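Local atomic coordinates of basic blue protein (Cucumis sativus, PDB entry 2CBP), a protein that binds a single type 1 (blue) copper ion and, as a phytocyanin, probably serves in electron transfer. Residues M38-V44 / Y76-F81. Sequence-based numbering, arbitrary orientation. Where two conformers were deposited one is given.
With CU (copper (II) ion), chain B.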
loop_
_atom_site.group_PDB
_atom_site.type_symbol
_atom_site.label_atom_id
_atom_site.label_comp_id
_atom_site.label_asym_id
_atom_site.label_seq_id
_atom_site.Cartn_x
_atom_site.Cartn_y
_atom_site.Cartn_z
ATOM N N MET A 38 -1.122 14.964 2.810
ATOM C CA MET A 38 0.137 14.481 3.323
ATOM C C MET A 38 0.627 13.122 2.878
ATOM O O MET A 38 1.780 12.779 3.186
ATOM C CB MET A 38 -0.023 14.374 4.894
ATOM C CG MET A 38 -0.541 15.681 5.445
ATOM S SD MET A 38 -0.358 15.846 7.217
ATOM C CE MET A 38 -1.051 14.276 7.775
ATOM N N HIS A 39 -0.232 12.363 2.249
ATOM C CA HIS A 39 0.079 10.998 1.800
ATOM C C HIS A 39 -0.736 10.590 0.569
ATOM O O HIS A 39 -1.726 11.211 0.228
ATOM C CB HIS A 39 -0.228 10.010 2.929
ATOM C CG HIS A 39 0.466 10.161 4.239
ATOM N ND1 HIS A 39 1.803 9.806 4.448
ATOM C CD2 HIS A 39 -0.055 10.623 5.427
ATOM C CE1 HIS A 39 2.044 10.076 5.697
ATOM N NE2 HIS A 39 0.967 10.565 6.329
ATOM N N ASN A 40 -0.296 9.510 -0.069
ATOM C CA ASN A 40 -0.915 8.922 -1.243
ATOM C C ASN A 40 -0.651 7.390 -1.171
ATOM O O ASN A 40 0.026 6.892 -0.274
ATOM C CB ASN A 40 -0.475 9.502 -2.604
ATOM C CG ASN A 40 0.999 9.397 -2.876
ATOM O OD1 ASN A 40 1.706 8.545 -2.280
ATOM N ND2 ASN A 40 1.547 10.261 -3.737
ATOM N N VAL A 41 -1.253 6.738 -2.162
ATOM C CA VAL A 41 -1.096 5.271 -2.317
ATOM C C VAL A 41 -0.656 5.098 -3.773
ATOM O O VAL A 41 -1.365 5.570 -4.698
ATOM C CB VAL A 41 -2.389 4.500 -1.967
ATOM C CG1 VAL A 41 -2.242 2.999 -2.214
ATOM C CG2 VAL A 41 -2.884 4.784 -0.563
ATOM N N VAL A 42 0.468 4.442 -3.966
ATOM C CA VAL A 42 1.019 4.210 -5.303
ATOM C C VAL A 42 1.239 2.701 -5.486
ATOM O O VAL A 42 1.861 2.059 -4.614
ATOM C CB VAL A 42 2.310 5.050 -5.503
ATOM C CG1 VAL A 42 2.871 5.009 -6.914
ATOM C CG2 VAL A 42 2.167 6.486 -5.009
ATOM N N VAL A 43 0.741 2.221 -6.586
ATOM C CA VAL A 43 0.842 0.804 -6.966
ATOM C C VAL A 43 2.077 0.619 -7.855
ATOM O O VAL A 43 2.105 1.073 -9.011
ATOM C CB VAL A 43 -0.448 0.349 -7.682
ATOM C CG1 VAL A 43 -0.395 -1.167 -7.910
ATOM C CG2 VAL A 43 -1.685 0.762 -6.936
ATOM N N VAL A 44 3.045 -0.069 -7.262
ATOM C CA VAL A 44 4.332 -0.313 -7.963
ATOM C C VAL A 44 4.638 -1.794 -8.125
ATOM O O VAL A 44 3.841 -2.650 -7.758
ATOM C CB VAL A 44 5.440 0.435 -7.162
ATOM C CG1 VAL A 44 5.210 1.932 -7.096
ATOM C CG2 VAL A 44 5.628 -0.143 -5.767
ATOM N N TYR A 76 2.333 -4.556 -4.524
ATOM C CA TYR A 76 3.229 -3.659 -3.809
ATOM C C TYR A 76 2.670 -2.227 -3.849
ATOM O O TYR A 76 2.269 -1.734 -4.910
ATOM C CB TYR A 76 4.631 -3.722 -4.461
ATOM C CG TYR A 76 5.242 -5.119 -4.465
ATOM C CD1 TYR A 76 5.933 -5.591 -3.344
ATOM C CD2 TYR A 76 5.128 -5.941 -5.576
ATOM C CE1 TYR A 76 6.492 -6.868 -3.325
ATOM C CE2 TYR A 76 5.692 -7.227 -5.582
ATOM C CZ TYR A 76 6.372 -7.675 -4.467
ATOM O OH TYR A 76 6.914 -8.933 -4.501
ATOM N N PHE A 77 2.656 -1.635 -2.670
ATOM C CA PHE A 77 2.149 -0.271 -2.473
ATOM C C PHE A 77 3.166 0.544 -1.658
ATOM O O PHE A 77 3.752 0.099 -0.666
ATOM C CB PHE A 77 0.783 -0.219 -1.727
ATOM C CG PHE A 77 -0.260 -1.131 -2.288
ATOM C CD1 PHE A 77 -0.305 -2.472 -1.850
ATOM C CD2 PHE A 77 -1.143 -0.690 -3.250
ATOM C CE1 PHE A 77 -1.242 -3.350 -2.397
ATOM C CE2 PHE A 77 -2.102 -1.557 -3.816
ATOM C CZ PHE A 77 -2.121 -2.886 -3.367
ATOM N N ILE A 78 3.292 1.800 -2.117
ATOM C CA ILE A 78 4.177 2.723 -1.397
ATOM C C ILE A 78 3.477 4.102 -1.350
ATOM O O ILE A 78 2.513 4.327 -2.081
ATOM C CB ILE A 78 5.546 2.920 -2.040
ATOM C CG1 ILE A 78 5.405 3.665 -3.354
ATOM C CG2 ILE A 78 6.299 1.620 -2.266
ATOM C CD1 ILE A 78 6.702 3.986 -4.103
ATOM N N CYS A 79 4.009 4.932 -0.488
ATOM C CA CYS A 79 3.554 6.348 -0.390
ATOM C C CYS A 79 4.763 7.056 -1.072
ATOM O O CYS A 79 5.877 6.743 -0.586
ATOM C CB CYS A 79 3.290 6.867 0.982
ATOM S SG CYS A 79 3.147 8.676 1.059
ATOM N N ASN A 80 4.554 7.852 -2.091
ATOM C CA ASN A 80 5.721 8.476 -2.741
ATOM C C ASN A 80 6.008 9.925 -2.380
ATOM O O ASN A 80 6.847 10.550 -3.085
ATOM C CB ASN A 80 5.840 8.151 -4.218
ATOM C CG ASN A 80 4.924 8.946 -5.117
ATOM O OD1 ASN A 80 4.163 9.795 -4.641
ATOM N ND2 ASN A 80 5.032 8.642 -6.399
ATOM N N PHE A 81 5.453 10.451 -1.340
ATOM C CA PHE A 81 5.779 11.789 -0.793
ATOM C C PHE A 81 7.258 11.640 -0.400
ATOM O O PHE A 81 7.718 10.554 -0.013
ATOM C CB PHE A 81 4.912 12.106 0.427
ATOM C CG PHE A 81 3.614 12.798 0.089
ATOM C CD1 PHE A 81 2.673 12.210 -0.736
ATOM C CD2 PHE A 81 3.366 14.055 0.624
ATOM C CE1 PHE A 81 1.467 12.876 -1.039
ATOM C CE2 PHE A 81 2.181 14.735 0.339
ATOM C CZ PHE A 81 1.252 14.155 -0.491
HETATM CU CU CU B . 3.088 9.163 3.158
HETATM O O HOH W 1 1.733 -4.151 -7.618
#
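His39 and Cys79 meet through one copper ion, which His39 ND1 binds at 1.9 Å and Cys79 SG at 2.2 Å. The sulfur lies at the edge of the imidazole, in its plane. With SG anti to the backbone N (chi1 166°), Cys79 holds its thiolate out to the metal; His84 and, as the weaker axial ligand, Met89 complete the type 1 site.

Next to His39 in the chain, Asn40 grips the other loop twice through its amide. Asn40 OD1 accepts from Asn80 N at 2.9 Å on a lone pair, in the carbonyl plane, and passes 3.6 Å from Cys79 SG. Asn40 ND2 donates a fairly straight bond of 2.8 Å to Asn80 OD1, approaching from above that carbonyl plane, while Asn80 ND2 is held by Thr54. The edge of the Phe81 ring meets the Asn40 amide, and one face lies under the Met38 carbonyl, with Met38 O 3.3 Å from Phe81 CD2.

Farther out, the loop at 38-40 leads into strand 41-44, and residues 79-81 follow strand 73-78; the strands are antiparallel and are the two inner ones of a four-stranded sheet. Val42 and Ile78 form a hydrogen-bonded pair, and Val43 CG2 packs 3.9 Å from Phe77 CE2.

This is the cupredoxin scheme, in which a second-shell asparagine ties the histidine loop to the cysteine loop. Such cross-bracing is consistent with a copper geometry that changes little on electron transfer.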